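PDB 4J3G: GCN5-related N-acetyltransferase from Brucella melitensis biovar Abortus, which probably transfers an acetyl group from acetyl-coenzyme A to an amine, possibly the N-terminal alanine of a ribosomal protein, as a member of the GNAT family. Local coordinates for residues 77-82 against 121-126. Sequence-based numbering, arbitrary orientation.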
ATOM      1  N   LEU A  77      15.151 -13.525   6.698  1.00 19.16           N
ATOM      2  CA  LEU A  77      15.451 -14.583   7.634  1.00 20.18           C
ATOM      3  C   LEU A  77      14.954 -15.927   7.096  1.00 20.93           C
ATOM      4  O   LEU A  77      13.847 -16.019   6.476  1.00 19.77           O
ATOM      5  CB  LEU A  77      14.789 -14.323   8.983  1.00 20.07           C
ATOM      6  CG  LEU A  77      15.156 -12.978   9.595  1.00 21.78           C
ATOM      7  CD1 LEU A  77      14.471 -12.833  10.942  1.00 22.19           C
ATOM      8  CD2 LEU A  77      16.666 -12.810   9.699  1.00 22.71           C
ATOM      9  N   VAL A  78      15.716 -16.991   7.384  1.00 20.55           N
ATOM     10  CA  VAL A  78      15.232 -18.334   7.116  1.00 20.63           C
ATOM     11  C   VAL A  78      15.186 -19.167   8.392  1.00 21.49           C
ATOM     12  O   VAL A  78      15.966 -18.941   9.329  1.00 21.90           O
ATOM     13  CB  VAL A  78      16.076 -19.065   6.047  1.00 22.30           C
ATOM     14  CG1 VAL A  78      16.000 -18.343   4.721  1.00 22.04           C
ATOM     15  CG2 VAL A  78      17.526 -19.192   6.476  1.00 23.85           C
ATOM     16  N   ALA A  79      14.256 -20.110   8.427  1.00 21.81           N
ATOM     17  CA  ALA A  79      14.228 -21.096   9.473  1.00 22.76           C
ATOM     18  C   ALA A  79      14.753 -22.413   8.910  1.00 24.62           C
ATOM     19  O   ALA A  79      14.253 -22.908   7.894  1.00 22.71           O
ATOM     20  CB  ALA A  79      12.827 -21.261   9.991  1.00 22.39           C
ATOM     21  N   GLU A  80      15.711 -22.993   9.618  1.00 27.26           N
ATOM     22  CA  GLU A  80      16.316 -24.259   9.237  1.00 29.88           C
ATOM     23  C   GLU A  80      16.044 -25.321  10.303  1.00 31.14           C
ATOM     24  O   GLU A  80      16.198 -25.054  11.493  1.00 30.76           O
ATOM     25  CB  GLU A  80      17.824 -24.070   9.062  1.00 32.32           C
ATOM     26  CG  GLU A  80      18.506 -25.258   8.397  1.00 34.93           C
ATOM     27  CD  GLU A  80      20.016 -25.163   8.434  1.00 37.63           C
ATOM     28  OE1 GLU A  80      20.560 -24.139   7.948  1.00 38.66           O
ATOM     29  OE2 GLU A  80      20.667 -26.125   8.948  1.00 42.24           O
ATOM     30  N   ARG A  81      15.621 -26.512   9.858  1.00 31.10           N
ATOM     31  CA  ARG A  81      15.288 -27.651  10.745  1.00 32.28           C
ATOM     32  C   ARG A  81      15.746 -28.945  10.073  1.00 34.32           C
ATOM     33  O   ARG A  81      15.436 -29.182   8.897  1.00 32.96           O
ATOM     34  CB  ARG A  81      13.762 -27.733  10.975  1.00 31.22           C
ATOM     35  CG  ARG A  81      13.344 -28.652  12.110  1.00 31.26           C
ATOM     36  CD  ARG A  81      11.864 -28.580  12.409  1.00 30.18           C
ATOM     37  NE  ARG A  81      11.045 -29.007  11.283  1.00 29.91           N
ATOM     38  CZ  ARG A  81       9.732 -28.848  11.205  1.00 29.42           C
ATOM     39  NH1 ARG A  81       9.066 -28.257  12.184  1.00 29.88           N
ATOM     40  NH2 ARG A  81       9.074 -29.276  10.138  1.00 30.45           N
ATOM     41  N   GLU A  82      16.456 -29.782  10.830  1.00 37.14           N
ATOM     42  CA  GLU A  82      17.030 -31.038  10.313  1.00 40.87           C
ATOM     43  C   GLU A  82      17.756 -30.815   8.980  1.00 41.51           C
ATOM     44  O   GLU A  82      17.559 -31.580   8.014  1.00 42.37           O
ATOM     45  CB  GLU A  82      15.929 -32.116  10.178  1.00 42.34           C
ATOM     46  CG  GLU A  82      15.317 -32.499  11.521  1.00 43.64           C
ATOM     47  CD  GLU A  82      14.303 -33.628  11.427  1.00 45.49           C
ATOM     48  OE1 GLU A  82      13.282 -33.453  10.725  1.00 44.09           O
ATOM     49  OE2 GLU A  82      14.512 -34.667  12.089  1.00 44.86           O
ATOM     50  N   ARG A 121       5.596 -18.410  13.965  1.00 21.72           N
ATOM     51  CA  ARG A 121       5.665 -17.598  15.164  1.00 22.60           C
ATOM     52  C   ARG A 121       7.128 -17.299  15.544  1.00 21.64           C
ATOM     53  O   ARG A 121       7.462 -16.156  15.844  1.00 21.90           O
ATOM     54  CB  ARG A 121       4.936 -18.285  16.320  1.00 26.20           C
ATOM     55  CG  ARG A 121       4.630 -17.330  17.471  1.00 29.53           C
ATOM     56  CD  ARG A 121       3.780 -17.954  18.591  1.00 33.00           C
ATOM     57  NE  ARG A 121       3.941 -17.175  19.820  1.00 35.87           N
ATOM     58  CZ  ARG A 121       3.058 -17.085  20.809  1.00 43.34           C
ATOM     59  NH1 ARG A 121       1.880 -17.749  20.763  1.00 46.66           N
ATOM     60  NH2 ARG A 121       3.364 -16.332  21.867  1.00 42.34           N
ATOM     61  N   THR A 122       8.010 -18.276  15.396  1.00 21.66           N
ATOM     62  CA  THR A 122       9.446 -18.091  15.692  1.00 21.60           C
ATOM     63  C   THR A 122      10.112 -17.090  14.698  1.00 20.92           C
ATOM     64  O   THR A 122      10.942 -16.247  15.070  1.00 21.21           O
ATOM     65  CB  THR A 122      10.204 -19.436  15.585  1.00 23.28           C
ATOM     66  OG1 THR A 122       9.633 -20.406  16.499  1.00 24.39           O
ATOM     67  CG2 THR A 122      11.679 -19.277  15.909  1.00 23.20           C
ATOM     68  N   LEU A 123       9.801 -17.252  13.417  1.00 19.55           N
ATOM     69  CA  LEU A 123      10.236 -16.301  12.428  1.00 17.95           C
ATOM     70  C   LEU A 123       9.752 -14.867  12.712  1.00 18.01           C
ATOM     71  O   LEU A 123      10.539 -13.917  12.586  1.00 17.72           O
ATOM     72  CB  LEU A 123       9.775 -16.723  11.047  1.00 17.78           C
ATOM     73  CG  LEU A 123      10.584 -17.851  10.426  1.00 17.61           C
ATOM     74  CD1 LEU A 123       9.807 -18.444   9.268  1.00 17.63           C
ATOM     75  CD2 LEU A 123      11.957 -17.360  10.001  1.00 17.77           C
ATOM     76  N   LEU A 124       8.460 -14.705  13.029  1.00 16.96           N
ATOM     77  CA  LEU A 124       7.897 -13.383  13.286  1.00 16.93           C
ATOM     78  C   LEU A 124       8.627 -12.758  14.454  1.00 17.69           C
ATOM     79  O   LEU A 124       9.056 -11.579  14.408  1.00 16.10           O
ATOM     80  CB  LEU A 124       6.396 -13.501  13.609  1.00 18.35           C
ATOM     81  CG  LEU A 124       5.636 -12.215  13.836  1.00 19.22           C
ATOM     82  CD1 LEU A 124       5.846 -11.269  12.670  1.00 18.73           C
ATOM     83  CD2 LEU A 124       4.141 -12.490  14.057  1.00 19.63           C
ATOM     84  N   ALA A 125       8.810 -13.552  15.518  1.00 18.50           N
ATOM     85  CA  ALA A 125       9.460 -13.015  16.687  1.00 19.71           C
ATOM     86  C   ALA A 125      10.851 -12.490  16.366  1.00 20.36           C
ATOM     87  O   ALA A 125      11.242 -11.441  16.866  1.00 20.12           O
ATOM     88  CB  ALA A 125       9.514 -14.035  17.816  1.00 20.68           C
ATOM     89  N   GLU A 126      11.613 -13.216  15.566  1.00 21.45           N
ATOM     90  CA  GLU A 126      12.984 -12.785  15.259  1.00 23.00           C
ATOM     91  C   GLU A 126      13.003 -11.596  14.298  1.00 20.31           C
ATOM     92  O   GLU A 126      13.809 -10.666  14.439  1.00 18.70           O
ATOM     93  CB  GLU A 126      13.803 -13.939  14.684  1.00 26.09           C
ATOM     94  CG  GLU A 126      15.282 -13.579  14.471  1.00 31.69           C
ATOM     95  CD  GLU A 126      15.958 -12.905  15.675  1.00 36.45           C
ATOM     96  OE1 GLU A 126      15.750 -13.346  16.859  1.00 39.17           O
ATOM     97  OE2 GLU A 126      16.732 -11.954  15.425  1.00 37.27           O
TER
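Leu123 reaches from helix 119-133 to the backbone of strand 76-81, and its CD2 methyl makes the closest Leu123 contacts with the strand: it lies 3.9 Å from Ala79 N and 4.0 Å from Ala79 CB. The same methyl sits 4.3 Å from Leu77 CB, which places it between two residues whose CB atoms both point at the helix, while Val78, between them, turns to the other face. Leu123 leaves the helix to one side of the strand; the branch gets there because CG stands anti to the carbonyl carbon (chi1 -77°), with chi2 extended. Consistent with the small side chain of Ala79, the CA atoms of Ala79 and Leu123 are 6.9 Å apart. The side-chain contacts are apolar, the methyl also rests against the strand's peptide backbone, and all three residues are buried; Leu127 and Ile119 of the same helix extend the packing along Leu77 and Ala79.

One helical turn on, the contact becomes narrower and partly open to solvent, though still close. Leu77 CD1 meets the aliphatic part of Glu126, 3.7 Å from CG, the two side chains crossing at about a right angle. Glu126 CG is anti to its own N (chi1 -174°), and the chain then bends at chi2; its side chain also touches Ile26 of strand 25-28.

The segment axes approach to 9.1 Å at 142°, nearer antiparallel than parallel. Such a helix, laid on one face of the central mixed sheet, is characteristic of the GNAT acetyltransferase fold.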